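Local structure of sulfur oxidation protein soxB (Thermus thermophilus, 2WDD) at residues Tyr33-His38 with Leu283-His288; Asp129-Thr135 with His159-Glu165. The protein hydrolyses a sulfur-sulfur bond in the Sox sulfur oxidation pathway, probably releasing sulfate from a cysteine S-thiosulfonate, and carries two manganese ions. The contacts are given in a common frame with arbitrary orientation. Numbering follows the deposited sequence.

Both contacts are buried near the middle of the chain and share the two manganese ions and water 2. Contact 1 spans the two central sheets, bringing the end of strand 29-34 against the end of strand 281-284; contact 2 lies at one end of the first sheet, between the loops that follow the neighbouring strands 124-129 and 159-160. Contact 1 is held mainly by metal coordination, a ring face and a single direct hydrogen bond, whereas contact 2 depends on carboxylates gathering backbone NH groups. They meet where Asp36 N lies 2.8 Å from Gly131 O and His38 N 2.7 Å from Asp132 O, both probable hydrogen bonds. Contact 2 is nested within the loop closed by contact 1.

Contact 1 of 2, residues Tyr33-His38 with Leu283-His288. With MN (manganese (II) ion), chain G; MN (manganese (II) ion), chain H.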
loop_
_atom_site.group_PDB
_atom_site.type_symbol
_atom_site.label_atom_id
_atom_site.label_comp_id
_atom_site.label_asym_id
_atom_site.label_seq_id
_atom_site.Cartn_x
_atom_site.Cartn_y
_atom_site.Cartn_z
ATOM N N TYR A 33 9.200 -12.492 3.280
ATOM C CA TYR A 33 8.563 -11.232 3.613
ATOM C C TYR A 33 7.516 -10.766 2.611
ATOM O O TYR A 33 7.746 -10.768 1.406
ATOM C CB TYR A 33 9.684 -10.186 3.700
ATOM C CG TYR A 33 9.248 -8.746 3.741
ATOM C CD1 TYR A 33 8.380 -8.293 4.728
ATOM C CD2 TYR A 33 9.789 -7.806 2.850
ATOM C CE1 TYR A 33 7.995 -6.957 4.784
ATOM C CE2 TYR A 33 9.414 -6.470 2.905
ATOM C CZ TYR A 33 8.523 -6.054 3.882
ATOM O OH TYR A 33 8.132 -4.733 3.928
ATOM N N PHE A 34 6.371 -10.343 3.126
ATOM C CA PHE A 34 5.346 -9.728 2.287
ATOM C C PHE A 34 4.759 -8.601 3.122
ATOM O O PHE A 34 4.898 -8.591 4.345
ATOM C CB PHE A 34 4.270 -10.721 1.848
ATOM C CG PHE A 34 3.441 -11.257 2.979
ATOM C CD1 PHE A 34 2.210 -10.693 3.293
ATOM C CD2 PHE A 34 3.902 -12.321 3.743
ATOM C CE1 PHE A 34 1.446 -11.194 4.348
ATOM C CE2 PHE A 34 3.153 -12.810 4.811
ATOM C CZ PHE A 34 1.910 -12.257 5.097
ATOM N N SER A 35 4.141 -7.627 2.472
ATOM C CA SER A 35 3.587 -6.503 3.205
ATOM C C SER A 35 2.436 -5.923 2.408
ATOM O O SER A 35 2.298 -6.167 1.199
ATOM C CB SER A 35 4.659 -5.424 3.409
ATOM O OG SER A 35 4.231 -4.400 4.295
ATOM N N ASP A 36 1.611 -5.152 3.093
ATOM C CA ASP A 36 0.543 -4.435 2.421
ATOM C C ASP A 36 -0.414 -5.290 1.598
ATOM O O ASP A 36 -0.902 -4.869 0.540
ATOM C CB ASP A 36 1.137 -3.293 1.592
ATOM C CG ASP A 36 1.841 -2.258 2.469
ATOM O OD1 ASP A 36 1.178 -1.343 2.987
ATOM O OD2 ASP A 36 3.042 -2.438 2.745
ATOM N N LEU A 37 -0.734 -6.470 2.124
ATOM C CA LEU A 37 -1.697 -7.360 1.474
ATOM C C LEU A 37 -3.068 -6.688 1.346
ATOM O O LEU A 37 -3.812 -6.977 0.413
ATOM C CB LEU A 37 -1.834 -8.643 2.290
ATOM C CG LEU A 37 -2.766 -9.740 1.777
ATOM C CD1 LEU A 37 -2.350 -10.254 0.414
ATOM C CD2 LEU A 37 -2.817 -10.882 2.767
ATOM N N HIS A 38 -3.411 -5.852 2.319
ATOM C CA HIS A 38 -4.687 -5.150 2.308
ATOM C C HIS A 38 -5.856 -6.112 2.088
ATOM O O HIS A 38 -6.746 -5.892 1.256
ATOM C CB HIS A 38 -4.671 -4.002 1.312
ATOM C CG HIS A 38 -3.901 -2.806 1.791
ATOM N ND1 HIS A 38 -4.411 -1.898 2.699
ATOM C CD2 HIS A 38 -2.645 -2.382 1.503
ATOM C CE1 HIS A 38 -3.526 -0.940 2.906
ATOM N NE2 HIS A 38 -2.437 -1.225 2.210
ATOM N N LEU A 283 13.095 -4.061 6.060
ATOM C CA LEU A 283 12.043 -4.647 5.228
ATOM C C LEU A 283 11.002 -3.514 5.249
ATOM O O LEU A 283 10.351 -3.265 6.272
ATOM C CB LEU A 283 11.508 -5.939 5.860
ATOM C CG LEU A 283 12.589 -7.035 5.955
ATOM C CD1 LEU A 283 12.073 -8.288 6.652
ATOM C CD2 LEU A 283 13.175 -7.366 4.558
ATOM N N SER A 284 10.926 -2.793 4.131
ATOM C CA SER A 284 10.109 -1.584 4.014
ATOM C C SER A 284 8.721 -1.764 3.427
ATOM O O SER A 284 8.571 -2.007 2.225
ATOM C CB SER A 284 10.841 -0.525 3.167
ATOM O OG SER A 284 12.048 -0.079 3.760
ATOM N N GLY A 285 7.707 -1.574 4.263
ATOM C CA GLY A 285 6.324 -1.629 3.825
ATOM C C GLY A 285 5.804 -0.216 3.613
ATOM O O GLY A 285 6.574 0.731 3.509
ATOM N N HIS A 286 4.479 -0.089 3.567
ATOM C CA HIS A 286 3.792 1.196 3.446
ATOM C C HIS A 286 3.752 1.869 2.080
ATOM O O HIS A 286 2.703 2.340 1.630
ATOM C CB HIS A 286 4.236 2.206 4.504
ATOM C CG HIS A 286 3.409 3.457 4.488
ATOM N ND1 HIS A 286 2.058 3.448 4.764
ATOM C CD2 HIS A 286 3.711 4.724 4.119
ATOM C CE1 HIS A 286 1.567 4.663 4.592
ATOM N NE2 HIS A 286 2.550 5.460 4.207
ATOM N N THR A 287 4.908 1.992 1.446
ATOM C CA THR A 287 4.955 2.657 0.156
ATOM C C THR A 287 4.648 1.735 -1.040
ATOM O O THR A 287 4.513 2.212 -2.176
ATOM C CB THR A 287 6.260 3.458 -0.023
ATOM O OG1 THR A 287 7.365 2.688 0.474
ATOM C CG2 THR A 287 6.193 4.782 0.748
ATOM N N HIS A 288 4.429 0.449 -0.763
ATOM C CA HIS A 288 4.032 -0.520 -1.783
ATOM C C HIS A 288 5.068 -0.622 -2.908
ATOM O O HIS A 288 4.722 -0.870 -4.067
ATOM C CB HIS A 288 2.657 -0.151 -2.369
ATOM C CG HIS A 288 1.524 -0.206 -1.381
ATOM N ND1 HIS A 288 0.203 -0.290 -1.771
ATOM C CD2 HIS A 288 1.514 -0.196 -0.026
ATOM C CE1 HIS A 288 -0.571 -0.329 -0.697
ATOM N NE2 HIS A 288 0.199 -0.284 0.374
HETATM MN MN MN G . -0.481 -0.158 2.487
HETATM MN MN MN H . 0.480 1.798 5.130
HETATM O O HOH W 1 7.566 -4.176 6.463
HETATM O O HOH W 2 0.372 1.663 3.023
#
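Two signature loops of the metallophosphatase fold meet here: the Asp-X-His loop (Asp36, Leu37, His38) and the Gly-His-X-His loop (Gly285-His288), each following a strand of a different central sheet. Tyr33 starts the contact on the strands. Its ring takes Leu283 CB over one face, 3.6 Å from the centroid, a CH-pi contact, while its OH reaches Leu283 O through water 1. Asp36 does most of the polar work. Its OD2 accepts hydrogen bonds from His286 N (2.9 Å) and from Ser35 OG (2.8 Å), leaving OD1 to bind manganese G at 2.1 Å. Gly285 leaves room for Ser35 OG, 3.5 Å from its CA, where a CB would clash. His288 turns NE2 onto the same ion; Asp132 OD2 completes the protein ligands. His286 instead serves manganese H, alongside His163, His263 and Asp132. Both His38 NE2, with ND1 hydrogen-bonded to Asn136 OD1, and His288 NE2 bind manganese G at 2.2 Å, and water 2 bridges to manganese H, 2.1 Å from each ion.

Contact 2 of 2, residues Asp129-Thr135 with His159-Glu165; sequences DGGDTWT and HMVSHWE. With MN (manganese (II) ion), chain H; MN (manganese (II) ion), chain G.
Segments 129-135 and 159-165 leave adjacent parallel strands, with CA-CA distances of 4.6 Å for Asp129-Met160 and 4.4 Å for Gly131-Ser162. Asp129 N donates to His159 O (2.9 Å); the return bond, Val161 N to Asp129 O, is weak at 3.3 Å. Asp129 closes an Asx turn, OD1 accepting Gly131 N (3.0 Å), and its OD2 takes Thr133 OG1 (2.8 Å) and Gln152. Gly131 (phi/psi 95/178) leads into left-handed Asp132 (59/46). Glu165, chi1 m and chi2 p, folds its carboxylate back under this turn: OE1 accepts Asp132 N (3.1 Å) and His163 N (3.0 Å), OE2 accepts Thr133 N (2.7 Å) and Trp134 N (3.1 Å). Asp132, chi1 m, answers with OD1 accepting Trp164 N at 2.7 Å. Val161 O finds no partner. Met160 CE lies over the five-membered ring of Trp134, 4.0 Å from its centroid (CH-pi), and SD approaches it obliquely at 4.3 Å, a Met-aromatic contact. With OD1 occupied, Asp132 OD2 bridges both manganese ions (2.2 Å each), and His163 ND1 binds manganese H (2.2 Å), its NE2 engaging His226. The Gly-Asp loop thus gives bridging Asp132, and His163 stands where relatives usually have an asparagine, in a dinuclear site of the metallophosphatase type.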
loop_
_atom_site.group_PDB
_atom_site.type_symbol
_atom_site.label_atom_id
_atom_site.label_comp_id
_atom_site.label_asym_id
_atom_site.label_seq_id
_atom_site.Cartn_x
_atom_site.Cartn_y
_atom_site.Cartn_z
ATOM N N ASP A 129 5.468 -10.298 8.153
ATOM C CA ASP A 129 4.392 -9.536 7.522
ATOM C C ASP A 129 4.551 -8.050 7.867
ATOM O O ASP A 129 4.599 -7.673 9.040
ATOM C CB ASP A 129 3.073 -10.069 8.058
ATOM C CG ASP A 129 1.873 -9.353 7.487
ATOM O OD1 ASP A 129 2.047 -8.354 6.753
ATOM O OD2 ASP A 129 0.756 -9.831 7.748
ATOM N N GLY A 130 4.692 -7.210 6.844
ATOM C CA GLY A 130 4.926 -5.794 7.050
ATOM C C GLY A 130 3.735 -4.918 7.408
ATOM O O GLY A 130 3.903 -3.705 7.535
ATOM N N GLY A 131 2.556 -5.501 7.613
ATOM C CA GLY A 131 1.401 -4.708 8.022
ATOM C C GLY A 131 0.515 -4.260 6.868
ATOM O O GLY A 131 0.814 -4.518 5.703
ATOM N N ASP A 132 -0.577 -3.573 7.198
ATOM C CA ASP A 132 -1.624 -3.227 6.225
ATOM C C ASP A 132 -2.123 -4.542 5.668
ATOM O O ASP A 132 -2.258 -4.723 4.459
ATOM C CB ASP A 132 -1.121 -2.319 5.104
ATOM C CG ASP A 132 -1.153 -0.856 5.492
ATOM O OD1 ASP A 132 -1.563 -0.553 6.631
ATOM O OD2 ASP A 132 -0.777 -0.009 4.665
ATOM N N THR A 133 -2.366 -5.481 6.576
ATOM C CA THR A 133 -2.782 -6.815 6.206
ATOM C C THR A 133 -4.271 -7.051 6.437
ATOM O O THR A 133 -4.944 -7.657 5.610
ATOM C CB THR A 133 -1.990 -7.848 7.039
ATOM O OG1 THR A 133 -0.592 -7.553 6.956
ATOM C CG2 THR A 133 -2.263 -9.276 6.556
ATOM N N TRP A 134 -4.742 -6.645 7.609
ATOM C CA TRP A 134 -6.080 -6.999 8.071
ATOM C C TRP A 134 -7.277 -6.332 7.444
ATOM O O TRP A 134 -8.415 -6.777 7.658
ATOM C CB TRP A 134 -6.188 -6.754 9.578
ATOM C CG TRP A 134 -5.260 -7.565 10.437
ATOM C CD1 TRP A 134 -4.493 -8.641 10.064
ATOM C CD2 TRP A 134 -5.093 -7.420 11.847
ATOM N NE1 TRP A 134 -3.826 -9.146 11.158
ATOM C CE2 TRP A 134 -4.181 -8.416 12.267
ATOM C CE3 TRP A 134 -5.578 -6.509 12.788
ATOM C CZ2 TRP A 134 -3.745 -8.513 13.588
ATOM C CZ3 TRP A 134 -5.163 -6.619 14.105
ATOM C CH2 TRP A 134 -4.256 -7.622 14.491
ATOM N N THR A 135 -7.032 -5.223 6.754
ATOM C CA THR A 135 -8.102 -4.369 6.278
ATOM C C THR A 135 -8.225 -4.243 4.776
ATOM O O THR A 135 -7.372 -4.720 4.016
ATOM C CB THR A 135 -7.893 -2.961 6.889
ATOM O OG1 THR A 135 -6.554 -2.517 6.602
ATOM C CG2 THR A 135 -8.067 -3.010 8.408
ATOM N N HIS A 159 5.938 -12.669 12.703
ATOM C CA HIS A 159 5.820 -11.304 13.203
ATOM C C HIS A 159 5.038 -10.446 12.231
ATOM O O HIS A 159 5.007 -10.722 11.031
ATOM C CB HIS A 159 7.192 -10.648 13.344
ATOM C CG HIS A 159 8.074 -11.287 14.369
ATOM N ND1 HIS A 159 7.741 -11.334 15.708
ATOM C CD2 HIS A 159 9.297 -11.859 14.263
ATOM C CE1 HIS A 159 8.713 -11.932 16.378
ATOM N NE2 HIS A 159 9.671 -12.250 15.527
ATOM N N MET A 160 4.447 -9.374 12.754
ATOM C CA MET A 160 3.813 -8.373 11.912
ATOM C C MET A 160 3.934 -7.029 12.608
ATOM O O MET A 160 4.185 -6.951 13.828
ATOM C CB MET A 160 2.346 -8.688 11.615
ATOM C CG MET A 160 1.362 -8.150 12.644
ATOM S SD MET A 160 -0.396 -8.494 12.171
ATOM C CE MET A 160 -0.719 -7.124 11.019
ATOM N N VAL A 161 3.826 -5.969 11.810
ATOM C CA VAL A 161 3.759 -4.606 12.301
ATOM C C VAL A 161 2.433 -4.031 11.781
ATOM O O VAL A 161 1.608 -4.782 11.235
ATOM C CB VAL A 161 4.992 -3.756 11.968
ATOM C CG1 VAL A 161 6.226 -4.345 12.665
ATOM C CG2 VAL A 161 5.217 -3.647 10.463
ATOM N N SER A 162 2.212 -2.730 11.951
ATOM C CA SER A 162 0.893 -2.216 11.605
ATOM C C SER A 162 0.775 -0.802 11.063
ATOM O O SER A 162 1.672 0.019 11.187
ATOM C CB SER A 162 0.029 -2.284 12.866
ATOM O OG SER A 162 0.431 -1.268 13.782
ATOM N N HIS A 163 -0.403 -0.545 10.501
ATOM C CA HIS A 163 -0.820 0.766 10.043
ATOM C C HIS A 163 -2.350 0.790 9.944
ATOM O O HIS A 163 -3.028 1.172 10.915
ATOM C CB HIS A 163 -0.162 1.193 8.735
ATOM C CG HIS A 163 -0.773 2.429 8.140
ATOM N ND1 HIS A 163 -0.580 2.795 6.827
ATOM C CD2 HIS A 163 -1.615 3.353 8.668
ATOM C CE1 HIS A 163 -1.264 3.898 6.570
ATOM N NE2 HIS A 163 -1.909 4.254 7.670
ATOM N N TRP A 164 -2.902 0.330 8.815
ATOM C CA TRP A 164 -4.362 0.354 8.631
ATOM C C TRP A 164 -5.128 -0.533 9.594
ATOM O O TRP A 164 -6.333 -0.377 9.754
ATOM C CB TRP A 164 -4.762 0.040 7.184
ATOM C CG TRP A 164 -4.650 1.234 6.278
ATOM C CD1 TRP A 164 -3.532 1.674 5.624
ATOM C CD2 TRP A 164 -5.713 2.096 5.878
ATOM N NE1 TRP A 164 -3.825 2.793 4.876
ATOM C CE2 TRP A 164 -5.164 3.069 5.016
ATOM C CE3 TRP A 164 -7.074 2.165 6.201
ATOM C CZ2 TRP A 164 -5.929 4.109 4.483
ATOM C CZ3 TRP A 164 -7.829 3.194 5.655
ATOM C CH2 TRP A 164 -7.253 4.148 4.813
ATOM N N GLU A 165 -4.427 -1.456 10.243
ATOM C CA GLU A 165 -5.036 -2.329 11.237
ATOM C C GLU A 165 -5.820 -1.491 12.245
ATOM O O GLU A 165 -6.910 -1.876 12.693
ATOM C CB GLU A 165 -3.914 -3.036 12.004
ATOM C CG GLU A 165 -3.377 -4.296 11.325
ATOM C CD GLU A 165 -2.621 -4.050 10.018
ATOM O OE1 GLU A 165 -1.978 -2.985 9.869
ATOM O OE2 GLU A 165 -2.621 -4.988 9.189
HETATM MN MN MN H . 0.480 1.798 5.130
HETATM MN MN MN G . -0.481 -0.158 2.487
HETATM O O HOH W 2 0.372 1.663 3.023
#